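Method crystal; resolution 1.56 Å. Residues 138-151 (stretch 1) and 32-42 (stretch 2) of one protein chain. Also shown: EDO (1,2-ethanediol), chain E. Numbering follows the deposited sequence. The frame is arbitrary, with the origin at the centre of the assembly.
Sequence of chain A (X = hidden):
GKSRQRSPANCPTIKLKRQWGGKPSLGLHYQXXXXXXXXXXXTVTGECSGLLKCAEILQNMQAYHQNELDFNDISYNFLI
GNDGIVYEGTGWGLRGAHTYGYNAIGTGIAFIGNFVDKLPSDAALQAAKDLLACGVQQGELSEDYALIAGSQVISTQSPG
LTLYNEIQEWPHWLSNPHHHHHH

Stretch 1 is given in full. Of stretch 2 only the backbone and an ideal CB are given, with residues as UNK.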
ATOM      1  N   GLN A 138      12.718  -9.255   7.242  1.00 17.43           N
ATOM      2  CA  GLN A 138      13.792  -8.497   6.578  1.00 17.93           C
ATOM      3  C   GLN A 138      14.199  -7.213   7.296  1.00 17.17           C
ATOM      4  O   GLN A 138      15.088  -6.487   6.829  1.00 18.64           O
ATOM      5  CB  GLN A 138      13.379  -8.189   5.125  1.00 17.35           C
ATOM      6  CG  GLN A 138      13.185  -9.460   4.325  1.00 18.52           C
ATOM      7  CD  GLN A 138      12.777  -9.241   2.883  1.00 21.30           C
ATOM      8  OE1 GLN A 138      12.268  -8.170   2.515  1.00 24.32           O
ATOM      9  NE2 GLN A 138      12.985 -10.262   2.057  1.00 25.52           N
ATOM     10  N   GLY A 139      13.550  -6.916   8.415  1.00 16.63           N
ATOM     11  CA  GLY A 139      13.880  -5.726   9.177  1.00 16.01           C
ATOM     12  C   GLY A 139      13.251  -4.468   8.618  1.00 16.03           C
ATOM     13  O   GLY A 139      13.580  -3.375   9.064  1.00 16.73           O
ATOM     14  N   GLU A 140      12.365  -4.630   7.635  1.00 15.12           N
ATOM     15  CA  GLU A 140      11.643  -3.471   7.071  1.00 14.62           C
ATOM     16  C   GLU A 140      10.551  -2.958   8.017  1.00 14.82           C
ATOM     17  O   GLU A 140      10.298  -1.735   8.085  1.00 15.15           O
ATOM     18  CB  GLU A 140      11.013  -3.829   5.718  1.00 14.58           C
ATOM     19  CG  GLU A 140      11.957  -4.340   4.633  1.00 16.46           C
ATOM     20  CD  GLU A 140      12.909  -3.283   4.100  1.00 18.48           C
ATOM     21  OE1 GLU A 140      12.744  -2.075   4.395  1.00 16.58           O
ATOM     22  OE2 GLU A 140      13.840  -3.682   3.356  1.00 21.39           O
ATOM     23  N   LEU A 141       9.892  -3.884   8.729  1.00 13.84           N
ATOM     24  CA  LEU A 141       8.840  -3.585   9.690  1.00 14.12           C
ATOM     25  C   LEU A 141       9.249  -4.026  11.095  1.00 15.09           C
ATOM     26  O   LEU A 141       9.937  -5.043  11.236  1.00 16.21           O
ATOM     27  CB  LEU A 141       7.551  -4.330   9.315  1.00 14.52           C
ATOM     28  CG  LEU A 141       6.916  -3.959   7.974  1.00 12.69           C
ATOM     29  CD1 LEU A 141       5.634  -4.757   7.708  1.00 13.08           C
ATOM     30  CD2 LEU A 141       6.640  -2.462   7.923  1.00 13.37           C
ATOM     31  N   SER A 142       8.833  -3.296  12.116  1.00 15.47           N
ATOM     32  CA  SER A 142       9.135  -3.739  13.475  1.00 17.18           C
ATOM     33  C   SER A 142       8.354  -5.018  13.768  1.00 18.13           C
ATOM     34  O   SER A 142       7.302  -5.281  13.172  1.00 17.79           O
ATOM     35  CB  SER A 142       8.812  -2.661  14.497  1.00 17.46           C
ATOM     36  OG  SER A 142       7.455  -2.279  14.441  1.00 19.69           O
ATOM     37  N   GLU A 143       8.871  -5.833  14.687  1.00 19.37           N
ATOM     38  CA  GLU A 143       8.158  -7.062  15.023  1.00 19.61           C
ATOM     39  C   GLU A 143       6.774  -6.764  15.633  1.00 19.52           C
ATOM     40  O   GLU A 143       5.866  -7.591  15.526  1.00 20.46           O
ATOM     41  CB  GLU A 143       9.017  -7.948  15.948  1.00 19.88           C
ATOM     42  CG  GLU A 143      10.246  -8.564  15.264  1.00 21.17           C
ATOM     43  CD  GLU A 143      10.790  -9.799  15.987  0.50 20.04           C
ATOM     44  OE1 GLU A 143      10.723  -9.834  17.227  0.50 19.81           O
ATOM     45  OE2 GLU A 143      11.285 -10.734  15.305  0.50 19.25           O
ATOM     46  N   ASP A 144       6.605  -5.596  16.256  1.00 19.98           N
ATOM     47  CA  ASP A 144       5.317  -5.222  16.833  1.00 19.60           C
ATOM     48  C   ASP A 144       4.617  -4.082  16.088  1.00 19.06           C
ATOM     49  O   ASP A 144       3.946  -3.247  16.707  1.00 18.34           O
ATOM     50  CB  ASP A 144       5.444  -4.867  18.323  1.00 21.43           C
ATOM     51  CG  ASP A 144       6.462  -3.771  18.585  0.50 21.00           C
ATOM     52  OD1 ASP A 144       7.327  -3.507  17.720  0.50 23.78           O
ATOM     53  OD2 ASP A 144       6.468  -3.113  19.644  0.50 24.34           O
ATOM     54  N   TYR A 145       4.759  -4.065  14.760  1.00 18.15           N
ATOM     55  CA  TYR A 145       4.159  -2.998  13.955  1.00 17.60           C
ATOM     56  C   TYR A 145       2.664  -2.894  14.189  1.00 17.14           C
ATOM     57  O   TYR A 145       2.007  -3.888  14.522  1.00 18.02           O
ATOM     58  CB  TYR A 145       4.437  -3.206  12.457  1.00 16.86           C
ATOM     59  CG  TYR A 145       3.711  -4.366  11.841  1.00 16.18           C
ATOM     60  CD1 TYR A 145       2.432  -4.211  11.322  1.00 15.96           C
ATOM     61  CD2 TYR A 145       4.289  -5.626  11.789  1.00 16.23           C
ATOM     62  CE1 TYR A 145       1.755  -5.279  10.752  1.00 16.52           C
ATOM     63  CE2 TYR A 145       3.624  -6.694  11.219  1.00 16.20           C
ATOM     64  CZ  TYR A 145       2.357  -6.525  10.715  1.00 16.76           C
ATOM     65  OH  TYR A 145       1.694  -7.610  10.172  1.00 18.21           O
ATOM     66  N   ALA A 146       2.135  -1.683  14.010  1.00 16.13           N
ATOM     67  CA  ALA A 146       0.686  -1.439  14.063  1.00 16.29           C
ATOM     68  C   ALA A 146       0.113  -1.438  12.644  1.00 16.31           C
ATOM     69  O   ALA A 146       0.683  -0.800  11.761  1.00 17.15           O
ATOM     70  CB  ALA A 146       0.391  -0.122  14.724  1.00 16.15           C
ATOM     71  N   LEU A 147      -0.998  -2.143  12.462  1.00 15.67           N
ATOM     72  CA  LEU A 147      -1.734  -2.183  11.194  1.00 15.07           C
ATOM     73  C   LEU A 147      -2.960  -1.288  11.307  1.00 15.38           C
ATOM     74  O   LEU A 147      -3.778  -1.443  12.226  1.00 14.84           O
ATOM     75  CB  LEU A 147      -2.176  -3.625  10.898  1.00 14.77           C
ATOM     76  CG  LEU A 147      -2.950  -3.835   9.589  1.00 14.34           C
ATOM     77  CD1 LEU A 147      -1.942  -3.830   8.454  1.00 16.57           C
ATOM     78  CD2 LEU A 147      -3.733  -5.145   9.595  1.00 17.24           C
ATOM     79  N   ILE A 148      -3.119  -0.356  10.378  1.00 14.24           N
ATOM     80  CA  ILE A 148      -4.318   0.485  10.384  1.00 13.89           C
ATOM     81  C   ILE A 148      -4.876   0.667   8.979  1.00 13.27           C
ATOM     82  O   ILE A 148      -4.173   0.466   7.997  1.00 13.33           O
ATOM     83  CB  ILE A 148      -4.040   1.887  10.974  1.00 13.92           C
ATOM     84  CG1 ILE A 148      -2.927   2.597  10.191  1.00 14.88           C
ATOM     85  CG2 ILE A 148      -3.588   1.791  12.430  1.00 14.69           C
ATOM     86  CD1 ILE A 148      -2.741   4.048  10.639  1.00 15.35           C
ATOM     87  N   ALA A 149      -6.158   1.021   8.931  1.00 13.41           N
ATOM     88  CA  ALA A 149      -6.826   1.464   7.702  1.00 12.06           C
ATOM     89  C   ALA A 149      -6.643   2.962   7.476  1.00 12.75           C
ATOM     90  O   ALA A 149      -6.649   3.765   8.408  1.00 12.93           O
ATOM     91  CB  ALA A 149      -8.323   1.145   7.776  1.00 13.27           C
ATOM     92  N   GLY A 150      -6.527   3.357   6.214  1.00 11.47           N
ATOM     93  CA  GLY A 150      -6.437   4.778   5.908  1.00 11.32           C
ATOM     94  C   GLY A 150      -7.515   5.609   6.580  1.00 12.17           C
ATOM     95  O   GLY A 150      -7.250   6.701   7.068  1.00 12.44           O
ATOM     96  N   SER A 151      -8.734   5.079   6.571  1.00 12.93           N
ATOM     97  CA  SER A 151      -9.906   5.786   7.080  1.00 13.03           C
ATOM     98  C   SER A 151      -9.802   6.097   8.568  1.00 13.92           C
ATOM     99  O   SER A 151     -10.502   6.987   9.075  1.00 14.82           O
ATOM    100  CB  SER A 151     -11.175   4.993   6.765  1.00 13.49           C
ATOM    101  OG  SER A 151     -11.175   3.746   7.446  1.00 16.08           O
ATOM    102  N   UNK A  32      13.280   5.817   8.155  1.00 15.58           N
ATOM    103  CA  UNK A  32      14.061   5.194   9.213  1.00 16.67           C
ATOM    104  C   UNK A  32      13.467   3.825   9.490  1.00 17.12           C
ATOM    105  O   UNK A  32      12.285   3.694   9.797  1.00 17.67           O
ATOM    106  CB  UNK A  32      14.082   6.055  10.477  1.00 16.67           C
ATOM    107  N   UNK A  33      14.299   2.802   9.402  1.00 18.13           N
ATOM    108  CA  UNK A  33      13.805   1.444   9.632  1.00 18.60           C
ATOM    109  C   UNK A  33      14.191   0.992  11.023  1.00 18.49           C
ATOM    110  O   UNK A  33      15.178   1.466  11.569  1.00 19.00           O
ATOM    111  CB  UNK A  33      14.351   0.473   8.584  1.00 18.60           C
ATOM    112  N   UNK A  34      13.414   0.092  11.616  1.00 17.63           N
ATOM    113  CA  UNK A  34      12.225  -0.513  11.003  1.00 17.24           C
ATOM    114  C   UNK A  34      10.996   0.397  11.104  1.00 16.47           C
ATOM    115  O   UNK A  34      10.896   1.255  12.002  1.00 17.04           O
ATOM    116  CB  UNK A  34      11.924  -1.859  11.665  1.00 17.24           C
ATOM    117  N   UNK A  35      10.086   0.233  10.144  1.00 14.90           N
ATOM    118  CA  UNK A  35       8.858   1.011  10.105  1.00 14.26           C
ATOM    119  C   UNK A  35       7.861   0.387  11.058  1.00 14.30           C
ATOM    120  O   UNK A  35       7.783  -0.848  11.145  1.00 14.80           O
ATOM    121  CB  UNK A  35       8.289   1.085   8.687  1.00 14.26           C
ATOM    122  N   UNK A  36       7.101   1.224  11.755  1.00 13.72           N
ATOM    123  CA  UNK A  36       6.264   0.777  12.865  1.00 14.61           C
ATOM    124  C   UNK A  36       4.782   0.821  12.579  1.00 14.68           C
ATOM    125  O   UNK A  36       3.970   0.444  13.427  1.00 14.37           O
ATOM    126  CB  UNK A  36       6.554   1.628  14.103  1.00 14.61           C
ATOM    127  N   UNK A  37       4.438   1.291  11.377  1.00 13.88           N
ATOM    128  CA  UNK A  37       3.054   1.410  10.940  1.00 13.21           C
ATOM    129  C   UNK A  37       2.856   0.888   9.516  1.00 13.21           C
ATOM    130  O   UNK A  37       3.658   1.174   8.643  1.00 12.33           O
ATOM    131  CB  UNK A  37       2.603   2.869  11.028  1.00 13.21           C
ATOM    132  N   UNK A  38       1.774   0.143   9.307  1.00 11.98           N
ATOM    133  CA  UNK A  38       1.345  -0.281   7.966  1.00 12.04           C
ATOM    134  C   UNK A  38      -0.061   0.267   7.760  1.00 12.35           C
ATOM    135  O   UNK A  38      -0.939   0.075   8.601  1.00 12.91           O
ATOM    136  CB  UNK A  38       1.381  -1.802   7.807  1.00 12.04           C
ATOM    137  N   UNK A  39      -0.273   0.980   6.652  1.00 11.22           N
ATOM    138  CA  UNK A  39      -1.577   1.567   6.358  1.00 10.62           C
ATOM    139  C   UNK A  39      -2.192   0.845   5.157  1.00 11.07           C
ATOM    140  O   UNK A  39      -1.571   0.782   4.085  1.00 10.80           O
ATOM    141  CB  UNK A  39      -1.453   3.068   6.087  1.00 10.62           C
ATOM    142  N   UNK A  40      -3.407   0.319   5.320  1.00 10.53           N
ATOM    143  CA  UNK A  40      -4.077  -0.396   4.232  1.00  9.80           C
ATOM    144  C   UNK A  40      -5.050   0.532   3.500  1.00 10.63           C
ATOM    145  O   UNK A  40      -5.826   1.279   4.115  1.00 11.02           O
ATOM    146  CB  UNK A  40      -4.817  -1.622   4.772  1.00  9.80           C
ATOM    147  N   UNK A  41      -4.971   0.458   2.173  1.00 10.10           N
ATOM    148  CA  UNK A  41      -5.773   1.279   1.258  1.00  9.24           C
ATOM    149  C   UNK A  41      -6.370   0.393   0.180  1.00  9.18           C
ATOM    150  O   UNK A  41      -5.974  -0.751  -0.004  1.00  9.26           O
ATOM    151  CB  UNK A  41      -4.931   2.392   0.631  1.00  9.24           C
ATOM    152  N   UNK A  42      -7.345   0.942  -0.539  1.00  9.24           N
ATOM    153  CA  UNK A  42      -7.711   0.401  -1.850  1.00  8.97           C
ATOM    154  C   UNK A  42      -7.531   1.473  -2.892  1.00  9.04           C
ATOM    155  O   UNK A  42      -7.481   2.656  -2.539  1.00 10.49           O
ATOM    156  CB  UNK A  42      -9.149  -0.121  -1.859  1.00  8.97           C
TER
HETATM  157  C1  EDO E 405      18.576   1.949   7.660  1.00 36.82           C
HETATM  158  O1  EDO E 405      18.317   0.593   8.065  1.00 38.35           O
HETATM  159  C2  EDO E 405      17.308   2.782   7.795  1.00 35.20           C
HETATM  160  O2  EDO E 405      17.204   3.301   9.125  1.00 33.06           O

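Position 32 has an ideal CB with nothing of stretch 1 within 5.5 Å, so the visible atoms set no preference. The residue is Val32, which makes no contact with stretch 1.

At position 33 CA-to-CB points toward stretch 1, with the ideal CB 4.0 Å from Gly139 O. CA-to-CB of Glu140 points away, but its carboxylate comes nearer and lies within reach of a long side chain, so a basic one, lysine or arginine, would suit. Arg33 reaches it: NH1 donates to Glu140 OE1 at 2.8 Å, a hydrogen bond within a salt bridge, and a water accepts from NH1 and donates to Glu140 OE2, closing a second link. The backbone N of Arg33 donates to O2 of the ethanediol at 3.0 Å.

The peptide bond before position 34 is cis, which strongly favours proline, and phi of -81° is compatible with it. Its ideal CB is packed closely, 3.4 Å from both Gly139 O and Ser142 N. Pro34 fits, its CB 3.5 Å from Gly139 O.

Position 35 starts the parallel pairing: its N donates to Glu140 O (2.9 Å), and its O accepts from Ser142 N (2.8 Å). The CB shares a face with Leu141, and the ideal CB of 35 lies 4.0 Å from Leu141 CD2, so valine, isoleucine or leucine would suit. Ile35 places CG2 3.9 Å from Leu141 CD2, while the end of its side chain leads away.

At position 36 CB points sideways, 4.0 Å from Ser142 OG, near the turn carrying Asp144. A polar or basic chain would be reasonable. Arg36 extends until NH1 is 3.5 Å from Ser142 CB and 4.2 Å from Asp144 OD1, a favourable approach of charges but beyond a salt bridge. Its backbone O accepts from Ala146 N at 2.9 Å.

Position 37 pairs with Ala146, whose small methyl leaves space on their shared face for a large side chain, aromatic or aliphatic. Tyr37 uses it, with CD1 3.8 Å from Ala146 CB.

On the other face, the ideal CB of 38 is 3.9 Å from Leu147 CD1 and 4.4 Å from Tyr145 CD1, a greasy setting for a beta-branched residue. Val38 loses more area to stretch 1 than any other residue here: CG1 meets Leu147 CD1 at 3.7 Å, and CG2 meets Tyr145 CD1 at 3.7 Å and Leu141 CD1 at 3.8 Å.

Position 39 shares a face with Ile148, so an aliphatic residue would suit. Val39 sets CG2 4.1 Å from Ile148 CG1 and CG1 3.6 Å from Gly150 N.

The ideal CB of 40 lies on the face of Leu147 and Ala149, 5.2 Å from Leu147 CD1, so an aliphatic side chain, valine, leucine or isoleucine, would suit. Ile40 brings CG1 to 3.8 Å from Leu147 CD1; its O accepts from Gly150 N at 3.0 Å.

Position 41 points sideways and is little constrained. His41 swings CE1 to 3.8 Å from Gly150 CA, where a CB on Gly150 would clash at 2.5 Å from CE1.

Position 42 is out of reach; it is His42.

Stretch 2 32-42: VRPIRYVVIHH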
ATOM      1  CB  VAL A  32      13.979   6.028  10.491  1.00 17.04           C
ATOM      2  CG1 VAL A  32      14.665   5.308  11.675  1.00 18.00           C
ATOM      3  CG2 VAL A  32      14.619   7.392  10.248  1.00 18.13           C
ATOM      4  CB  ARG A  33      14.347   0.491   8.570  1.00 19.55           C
ATOM      5  CG  ARG A  33      13.824   0.881   7.204  1.00 21.98           C
ATOM      6  CD  ARG A  33      14.180  -0.060   6.085  1.00 29.43           C
ATOM      7  NE  ARG A  33      15.466   0.271   5.488  1.00 32.60           N
ATOM      8  CZ  ARG A  33      15.796  -0.022   4.239  1.00 35.82           C
ATOM      9  NH1 ARG A  33      14.926  -0.643   3.448  1.00 35.18           N
ATOM     10  NH2 ARG A  33      16.995   0.314   3.773  1.00 35.65           N
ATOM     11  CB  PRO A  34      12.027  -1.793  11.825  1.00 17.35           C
ATOM     12  CG  PRO A  34      12.576  -1.458  13.170  1.00 18.34           C
ATOM     13  CD  PRO A  34      13.680  -0.443  12.963  1.00 18.05           C
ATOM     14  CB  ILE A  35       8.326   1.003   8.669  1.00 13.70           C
ATOM     15  CG1 ILE A  35       9.136   1.981   7.818  1.00 13.63           C
ATOM     16  CG2 ILE A  35       6.832   1.333   8.613  1.00 12.82           C
ATOM     17  CD1 ILE A  35       8.800   3.427   8.099  1.00 12.20           C
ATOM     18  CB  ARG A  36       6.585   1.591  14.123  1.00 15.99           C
ATOM     19  CG  ARG A  36       8.032   1.406  14.540  1.00 17.72           C
ATOM     20  CD  ARG A  36       8.392   1.996  15.878  1.00 22.05           C
ATOM     21  NE  ARG A  36       9.844   1.911  16.050  1.00 27.73           N
ATOM     22  CZ  ARG A  36      10.506   0.852  16.512  1.00 29.33           C
ATOM     23  NH1 ARG A  36       9.860  -0.251  16.882  1.00 30.89           N
ATOM     24  NH2 ARG A  36      11.830   0.898  16.620  1.00 29.40           N
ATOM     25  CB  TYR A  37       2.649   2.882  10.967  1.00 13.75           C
ATOM     26  CG  TYR A  37       2.472   3.421  12.367  1.00 14.66           C
ATOM     27  CD1 TYR A  37       1.311   3.144  13.088  1.00 15.34           C
ATOM     28  CD2 TYR A  37       3.448   4.195  12.963  1.00 15.41           C
ATOM     29  CE1 TYR A  37       1.129   3.628  14.366  1.00 17.76           C
ATOM     30  CE2 TYR A  37       3.271   4.700  14.238  1.00 18.51           C
ATOM     31  CZ  TYR A  37       2.112   4.404  14.932  1.00 17.63           C
ATOM     32  OH  TYR A  37       1.912   4.904  16.205  1.00 21.19           O
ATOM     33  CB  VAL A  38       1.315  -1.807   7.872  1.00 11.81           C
ATOM     34  CG1 VAL A  38       0.737  -2.252   6.542  1.00 12.85           C
ATOM     35  CG2 VAL A  38       2.713  -2.362   8.080  1.00 13.85           C
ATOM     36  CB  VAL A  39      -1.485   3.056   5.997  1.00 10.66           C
ATOM     37  CG1 VAL A  39      -2.921   3.638   5.949  1.00 12.14           C
ATOM     38  CG2 VAL A  39      -0.586   3.785   7.024  1.00 12.52           C
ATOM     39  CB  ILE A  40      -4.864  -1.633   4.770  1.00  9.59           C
ATOM     40  CG1 ILE A  40      -3.954  -2.602   5.536  1.00 11.65           C
ATOM     41  CG2 ILE A  40      -5.552  -2.365   3.605  1.00 11.31           C
ATOM     42  CD1 ILE A  40      -2.733  -3.021   4.757  1.00 11.55           C
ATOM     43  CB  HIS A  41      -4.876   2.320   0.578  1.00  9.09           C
ATOM     44  CG  HIS A  41      -4.632   3.530   1.414  1.00 10.41           C
ATOM     45  ND1 HIS A  41      -5.601   4.488   1.619  1.00 11.83           N
ATOM     46  CD2 HIS A  41      -3.532   3.948   2.097  1.00 12.06           C
ATOM     47  CE1 HIS A  41      -5.114   5.447   2.390  1.00 11.07           C
ATOM     48  NE2 HIS A  41      -3.858   5.143   2.696  1.00 10.76           N
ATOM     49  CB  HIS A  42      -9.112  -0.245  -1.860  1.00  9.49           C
ATOM     50  CG  HIS A  42     -10.305   0.689  -1.796  1.00  9.00           C
ATOM     51  ND1 HIS A  42     -10.258   2.035  -1.494  1.00 13.33           N
ATOM     52  CD2 HIS A  42     -11.621   0.383  -1.928  1.00  7.94           C
ATOM     53  CE1 HIS A  42     -11.495   2.518  -1.457  1.00  9.11           C
ATOM     54  NE2 HIS A  42     -12.331   1.534  -1.727  1.00 13.72           N
TER
HETATM   55  O   HOH W   1      15.095  -2.339   1.253  1.00 33.39           O
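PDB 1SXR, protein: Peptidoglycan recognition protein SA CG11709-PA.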